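Local atomic coordinates of cytochrome c-552/4 domain-containing protein (Ignicoccus hospitalis KIN4/I, PDB entry 4QO5), a protein that binds eight c-type hemes as a membrane-associated multiheme cytochrome and probably takes part in electron transfer, its physiological role being unknown. Residues P199-G204 against H219-F224; W313-G318 against H323-T328. All coordinates share one frame; numbering follows the deposited sequence.

Contact 1: P199-G204 against H219-F224; sequences PNHGVG and HPRHSF. With HEC (heme c), chain C.
The His201 ring and the Arg221 guanidinium meet at an angle of 32° between their planes, NE2 of the histidine lying near the guanidinium plane, at its edge, 2.9 Å from NH2. A propionate oxygen of the heme, O2D, occupies the edge of both groups. Flat groups continue along the loop: CB of Arg221 sits 3.8 Å above the centre of the His222 ring, while one face of the Phe224 ring is covered toward its rim by Pro220 O and Arg221 CA. The setting is a propionate site beside a CxxCH heme-binding motif, whose histidine, His219, ligates the iron of a different heme. The lesson is that one arginine can serve both propionates of a porphyrin: NH1 of Arg221 donates to O1A at 2.9 Å, and NH2 donates to O2D. Starting with CG between the backbone N and the carbonyl carbon (chi1 71°), the arginine chain runs extended to NE and passes the porphyrin, CD coming within 3.3 Å of C3D. A leucine here has no guanidinium to join O1A and O2D, and the two propionates would probably be left without this shared charged partner and freer to turn. NH1 also bonds to Tyr415 OH of the second subunit. His201 is held from outside the pair, ND1 bonding to a propionate of a neighbouring heme and NE2 to Tyr198 OH. Phe224 CE2 reaches the heme substituent atom CBC at 3.5 Å. The iron of this heme is bound by His83 and by His222, whose NE2 lies 2.1 Å from FE.

Contact 2: W313-G318 against H323-T328; sequences WVRLFG and HPMPRT. With HEC (heme c), chain H.
Arg315 N donates to His323 O at 2.6 Å, and His323 N returns a bond to Arg315 O; together they form the hydrogen-bonded pair of a short antiparallel hairpin. Met325 N adds a third bond, to Trp313 O. The dense part lies on the face carrying Arg315 and His323. There CB of Arg315 makes a CH-pi contact over a face of the His323 ring, 3.6 Å from its centroid, and CD of Arg315 meets Met325 SD at 3.8 Å. CG of Arg315 stands opposite the backbone N (chi1 -172°), and a bend at chi2 (95°) lays the chain alongside the histidine. Past these aliphatic atoms, direct contact gives way to a water that accepts from Arg315 NH1 and lies at the edge of the His323 ring, 2.8 Å from NE2. The polar ends have further partners: Arg315 NH2 bonds to a propionate of another heme, His323 ND1 to Tyr321 O. The solvent side lies at the far end of 323-328, where Arg327 is exposed and makes no contact with 313-318, its NE bonding instead to Leu390 O. Along 313-317, by contrast, backbone N-H groups on and beside the strand grip the heme propionates. Trp313 N and Val314 N both donate to O2D, the latter almost straight (176°), and this oxygen also rests over one face of the indole. Leu316 N reaches O2A at 2.9 Å and Phe317 N takes O1A. The whole is a two-stranded beta hairpin serving as a heme-propionate site in a multiheme cytochrome c.

Contact 1 closes before contact 2 opens along the chain; their centres lie 26 Å apart, with nearest atoms about 10 Å apart and no touch. They share no strand or helix: 199-204 and 219-224 belong to the loop region between strand 188-196 and helix 226-229, whereas 313-318 and 323-328 form their own hairpin, packed against helices 393-407, 413-447 and 464-485. What links them is heme: the pocket of one further heme c includes His201, Gly202 and Val203 as well as Arg315. The second subunit reaches contact 1 but not contact 2. A heme bordered by both sites is consistent with the closely set hemes passing electrons through the protein.

Contact 1: P199-G204 against H219-F224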
# COMPACT_ATOMS: atom_id res chain seq x y z
N PRO A 199 16.28 -6.41 20.99
CA PRO A 199 16.19 -5.47 19.87
C PRO A 199 15.06 -4.45 19.93
O PRO A 199 13.92 -4.74 20.28
CB PRO A 199 16.00 -6.38 18.64
CG PRO A 199 15.52 -7.68 19.18
CD PRO A 199 16.25 -7.81 20.50
N ASN A 200 15.43 -3.22 19.59
CA ASN A 200 14.50 -2.14 19.33
C ASN A 200 15.31 -1.08 18.64
O ASN A 200 16.46 -0.86 19.01
CB ASN A 200 13.93 -1.56 20.61
CG ASN A 200 13.11 -0.30 20.36
OD1 ASN A 200 13.63 0.82 20.39
ND2 ASN A 200 11.83 -0.49 20.07
N HIS A 201 14.72 -0.42 17.63
CA HIS A 201 15.43 0.67 16.96
C HIS A 201 14.55 1.89 16.72
O HIS A 201 14.66 2.55 15.69
CB HIS A 201 16.11 0.16 15.69
CG HIS A 201 16.95 -1.05 15.93
ND1 HIS A 201 16.41 -2.33 15.94
CD2 HIS A 201 18.26 -1.19 16.25
CE1 HIS A 201 17.37 -3.20 16.23
NE2 HIS A 201 18.50 -2.53 16.43
N GLY A 202 13.66 2.18 17.67
CA GLY A 202 12.84 3.37 17.59
C GLY A 202 13.70 4.61 17.83
O GLY A 202 14.75 4.54 18.46
N VAL A 203 13.25 5.75 17.33
CA VAL A 203 14.10 6.94 17.31
C VAL A 203 14.49 7.47 18.68
O VAL A 203 15.55 8.08 18.81
CB VAL A 203 13.48 8.08 16.48
CG1 VAL A 203 13.42 7.66 15.02
CG2 VAL A 203 12.09 8.40 17.01
N GLY A 204 13.65 7.26 19.69
CA GLY A 204 13.94 7.72 21.04
C GLY A 204 14.38 6.61 21.99
O GLY A 204 14.16 6.71 23.20
N HIS A 219 19.45 5.01 8.35
CA HIS A 219 20.56 4.30 7.73
C HIS A 219 20.94 3.12 8.63
O HIS A 219 21.70 3.28 9.60
CB HIS A 219 21.75 5.22 7.43
CG HIS A 219 21.96 6.28 8.45
ND1 HIS A 219 22.18 6.01 9.79
CD2 HIS A 219 21.96 7.63 8.35
CE1 HIS A 219 22.31 7.13 10.46
NE2 HIS A 219 22.18 8.13 9.61
N PRO A 220 20.38 1.94 8.33
CA PRO A 220 20.60 0.75 9.17
C PRO A 220 22.04 0.28 9.19
O PRO A 220 22.80 0.55 8.25
CB PRO A 220 19.74 -0.35 8.51
CG PRO A 220 18.84 0.35 7.56
CD PRO A 220 19.45 1.69 7.21
N ARG A 221 22.40 -0.43 10.25
CA ARG A 221 23.66 -1.14 10.29
C ARG A 221 23.49 -2.38 9.40
O ARG A 221 22.36 -2.74 9.09
CB ARG A 221 23.98 -1.55 11.74
CG ARG A 221 23.07 -2.67 12.26
CD ARG A 221 23.41 -3.11 13.70
NE ARG A 221 22.66 -4.34 13.97
CZ ARG A 221 21.40 -4.37 14.40
NH1 ARG A 221 20.80 -5.55 14.55
NH2 ARG A 221 20.74 -3.25 14.66
N HIS A 222 24.57 -2.97 8.90
CA HIS A 222 25.92 -2.45 9.08
C HIS A 222 26.44 -1.72 7.85
O HIS A 222 27.62 -1.37 7.78
CB HIS A 222 26.88 -3.59 9.46
CG HIS A 222 26.79 -3.98 10.90
ND1 HIS A 222 25.94 -4.96 11.36
CD2 HIS A 222 27.46 -3.53 11.98
CE1 HIS A 222 26.08 -5.10 12.66
NE2 HIS A 222 27.00 -4.24 13.06
N SER A 223 25.55 -1.47 6.89
CA SER A 223 25.94 -0.75 5.69
C SER A 223 26.00 0.75 5.93
O SER A 223 26.79 1.43 5.28
CB SER A 223 25.03 -1.09 4.49
OG SER A 223 23.68 -0.74 4.79
N PHE A 224 25.19 1.25 6.86
CA PHE A 224 25.16 2.70 7.21
C PHE A 224 25.18 3.56 5.95
O PHE A 224 26.04 4.42 5.79
CB PHE A 224 26.30 3.09 8.19
CG PHE A 224 26.16 2.47 9.55
CD1 PHE A 224 25.24 2.97 10.46
CD2 PHE A 224 26.93 1.37 9.89
CE1 PHE A 224 25.11 2.38 11.71
CE2 PHE A 224 26.79 0.76 11.13
CZ PHE A 224 25.88 1.28 12.05
FE HEC C . 27.96 -4.00 14.94
CHA HEC C . 25.06 -4.54 16.72
CHB HEC C . 28.62 -7.39 15.10
CHC HEC C . 30.66 -3.47 13.11
CHD HEC C . 27.38 -0.62 15.03
NA HEC C . 27.03 -5.64 15.69
C1A HEC C . 25.83 -5.62 16.41
C2A HEC C . 25.50 -6.96 16.82
C3A HEC C . 26.47 -7.76 16.36
C4A HEC C . 27.44 -6.95 15.66
CMA HEC C . 26.53 -9.29 16.55
CAA HEC C . 24.27 -7.37 17.67
CBA HEC C . 22.93 -7.14 16.99
CGA HEC C . 22.67 -8.34 16.12
O1A HEC C . 22.16 -8.13 14.99
O2A HEC C . 22.97 -9.48 16.57
NB HEC C . 29.35 -5.17 14.36
C1B HEC C . 29.42 -6.56 14.40
C2B HEC C . 30.44 -7.01 13.49
C3B HEC C . 30.92 -5.89 12.93
C4B HEC C . 30.29 -4.74 13.48
CMB HEC C . 30.75 -8.51 13.24
CAB HEC C . 31.89 -5.60 11.80
CBB HEC C . 31.75 -6.64 10.63
NC HEC C . 28.87 -2.38 14.25
C1C HEC C . 30.02 -2.34 13.51
C2C HEC C . 30.50 -0.99 13.39
C3C HEC C . 29.44 -0.24 13.74
C4C HEC C . 28.51 -1.08 14.40
CMC HEC C . 31.66 -0.66 12.41
CAC HEC C . 29.13 1.28 13.80
CBC HEC C . 29.66 2.10 12.59
ND HEC C . 26.50 -2.83 15.73
C1D HEC C . 26.45 -1.45 15.59
C2D HEC C . 25.24 -0.90 16.14
C3D HEC C . 24.50 -2.10 16.70
C4D HEC C . 25.36 -3.24 16.41
CMD HEC C . 24.90 0.62 16.11
CAD HEC C . 23.13 -2.22 17.43
CBD HEC C . 22.56 -0.93 18.01
CGD HEC C . 21.71 -0.24 16.95
O1D HEC C . 21.16 0.83 17.27
O2D HEC C . 21.59 -0.75 15.81

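Contact 2: W313-G318 against H323-T328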
# COMPACT_ATOMS: atom_id res chain seq x y z
N TRP A 313 7.59 24.59 10.45
CA TRP A 313 7.03 25.79 11.08
C TRP A 313 5.73 25.47 11.82
O TRP A 313 5.37 26.15 12.78
CB TRP A 313 6.81 26.93 10.07
CG TRP A 313 6.02 26.58 8.79
CD1 TRP A 313 4.71 26.89 8.52
CD2 TRP A 313 6.52 25.90 7.62
NE1 TRP A 313 4.36 26.44 7.27
CE2 TRP A 313 5.45 25.83 6.69
CE3 TRP A 313 7.75 25.34 7.27
CZ2 TRP A 313 5.58 25.22 5.44
CZ3 TRP A 313 7.89 24.75 6.02
CH2 TRP A 313 6.81 24.69 5.12
N VAL A 314 5.02 24.45 11.36
CA VAL A 314 3.73 24.13 11.96
C VAL A 314 3.58 22.63 12.15
O VAL A 314 3.81 21.85 11.22
CB VAL A 314 2.56 24.70 11.12
CG1 VAL A 314 2.62 24.16 9.67
CG2 VAL A 314 1.22 24.39 11.78
N ARG A 315 3.23 22.20 13.35
CA ARG A 315 3.07 20.77 13.62
C ARG A 315 1.76 20.28 13.01
O ARG A 315 0.68 20.68 13.46
CB ARG A 315 3.09 20.48 15.12
CG ARG A 315 3.11 18.97 15.46
CD ARG A 315 4.53 18.50 15.67
NE ARG A 315 4.69 17.05 15.77
CZ ARG A 315 4.85 16.39 16.91
NH1 ARG A 315 4.85 17.03 18.08
NH2 ARG A 315 5.02 15.07 16.89
N LEU A 316 1.85 19.43 12.00
CA LEU A 316 0.67 18.91 11.29
C LEU A 316 0.01 17.77 12.04
O LEU A 316 -1.15 17.45 11.77
CB LEU A 316 1.05 18.42 9.89
CG LEU A 316 1.68 19.43 8.92
CD1 LEU A 316 1.79 18.80 7.53
CD2 LEU A 316 0.89 20.74 8.87
N PHE A 317 0.75 17.14 12.96
CA PHE A 317 0.21 16.09 13.82
C PHE A 317 -0.59 16.76 14.94
O PHE A 317 -0.02 17.41 15.82
CB PHE A 317 1.38 15.29 14.41
CG PHE A 317 1.00 14.01 15.08
CD1 PHE A 317 0.92 13.93 16.46
CD2 PHE A 317 0.79 12.85 14.34
CE1 PHE A 317 0.60 12.75 17.10
CE2 PHE A 317 0.47 11.66 14.97
CZ PHE A 317 0.38 11.61 16.36
N GLY A 318 -1.90 16.58 14.91
CA GLY A 318 -2.78 17.32 15.81
C GLY A 318 -2.71 16.85 17.25
O GLY A 318 -2.82 15.64 17.54
N HIS A 323 -0.59 23.03 15.21
CA HIS A 323 -0.12 24.15 16.04
C HIS A 323 1.30 24.55 15.65
O HIS A 323 2.02 23.76 15.07
CB HIS A 323 -0.14 23.73 17.50
CG HIS A 323 0.56 22.44 17.77
ND1 HIS A 323 -0.02 21.22 17.52
CD2 HIS A 323 1.80 22.18 18.25
CE1 HIS A 323 0.83 20.26 17.85
NE2 HIS A 323 1.94 20.81 18.29
N PRO A 324 1.72 25.78 16.00
CA PRO A 324 3.10 26.14 15.65
C PRO A 324 4.09 25.16 16.28
O PRO A 324 3.82 24.61 17.36
CB PRO A 324 3.27 27.55 16.25
CG PRO A 324 1.88 28.10 16.30
CD PRO A 324 0.98 26.91 16.58
N MET A 325 5.21 24.90 15.62
CA MET A 325 6.16 23.90 16.09
C MET A 325 6.69 24.23 17.50
O MET A 325 7.01 25.37 17.79
CB MET A 325 7.32 23.80 15.10
CG MET A 325 8.19 22.58 15.26
SD MET A 325 7.23 21.10 14.83
CE MET A 325 8.23 19.84 15.61
N PRO A 326 6.78 23.23 18.39
CA PRO A 326 7.44 23.51 19.68
C PRO A 326 8.89 23.96 19.52
O PRO A 326 9.57 23.49 18.60
CB PRO A 326 7.39 22.15 20.39
CG PRO A 326 6.18 21.47 19.81
CD PRO A 326 6.13 21.90 18.36
N ARG A 327 9.36 24.83 20.43
CA ARG A 327 10.72 25.33 20.38
C ARG A 327 11.76 24.28 20.72
O ARG A 327 12.86 24.30 20.17
CB ARG A 327 10.90 26.52 21.33
CG ARG A 327 10.14 27.75 20.89
CD ARG A 327 10.37 28.91 21.85
NE ARG A 327 9.69 30.10 21.35
CZ ARG A 327 10.23 31.31 21.29
NH1 ARG A 327 11.48 31.50 21.70
NH2 ARG A 327 9.53 32.32 20.82
N THR A 328 11.44 23.38 21.65
CA THR A 328 12.38 22.33 22.02
C THR A 328 11.80 20.94 21.79
O THR A 328 10.60 20.78 21.58
CB THR A 328 12.82 22.41 23.51
OG1 THR A 328 11.87 21.73 24.34
CG2 THR A 328 12.97 23.86 23.96
FE HEC H . 7.44 15.88 4.45
CHA HEC H . 5.60 17.73 6.71
CHB HEC H . 7.88 13.40 6.76
CHC HEC H . 8.55 13.84 2.00
CHD HEC H . 7.86 18.56 2.49
NA HEC H . 6.87 15.63 6.36
C1A HEC H . 6.04 16.47 7.09
C2A HEC H . 5.70 15.80 8.32
C3A HEC H . 6.30 14.59 8.33
C4A HEC H . 7.07 14.46 7.11
CMA HEC H . 6.24 13.51 9.44
CAA HEC H . 4.76 16.39 9.39
CBA HEC H . 5.59 16.84 10.60
CGA HEC H . 4.64 17.63 11.46
O1A HEC H . 3.88 17.00 12.25
O2A HEC H . 4.60 18.88 11.32
NB HEC H . 8.15 14.02 4.43
C1B HEC H . 8.12 13.11 5.47
C2B HEC H . 8.26 11.80 4.93
C3B HEC H . 8.39 11.98 3.61
C4B HEC H . 8.36 13.36 3.27
CMB HEC H . 8.26 10.54 5.85
CAB HEC H . 8.50 11.06 2.40
CBB HEC H . 7.70 9.76 2.55
NC HEC H . 8.19 16.12 2.68
C1C HEC H . 8.50 15.18 1.73
C2C HEC H . 9.00 15.84 0.54
C3C HEC H . 8.49 17.08 0.64
C4C HEC H . 8.16 17.32 2.00
CMC HEC H . 9.13 15.01 -0.76
CAC HEC H . 8.51 18.32 -0.29
CBC HEC H . 8.52 18.09 -1.80
ND HEC H . 6.83 17.84 4.59
C1D HEC H . 7.10 18.78 3.60
C2D HEC H . 6.48 20.02 3.95
C3D HEC H . 5.75 19.76 5.26
C4D HEC H . 6.04 18.37 5.59
CMD HEC H . 6.51 21.33 3.13
CAD HEC H . 4.96 20.75 6.11
CBD HEC H . 6.05 21.42 6.98
CGD HEC H . 5.45 21.89 8.28
O1D HEC H . 4.42 21.31 8.69
O2D HEC H . 5.99 22.84 8.90
O HOH W 1 3.89 19.30 19.52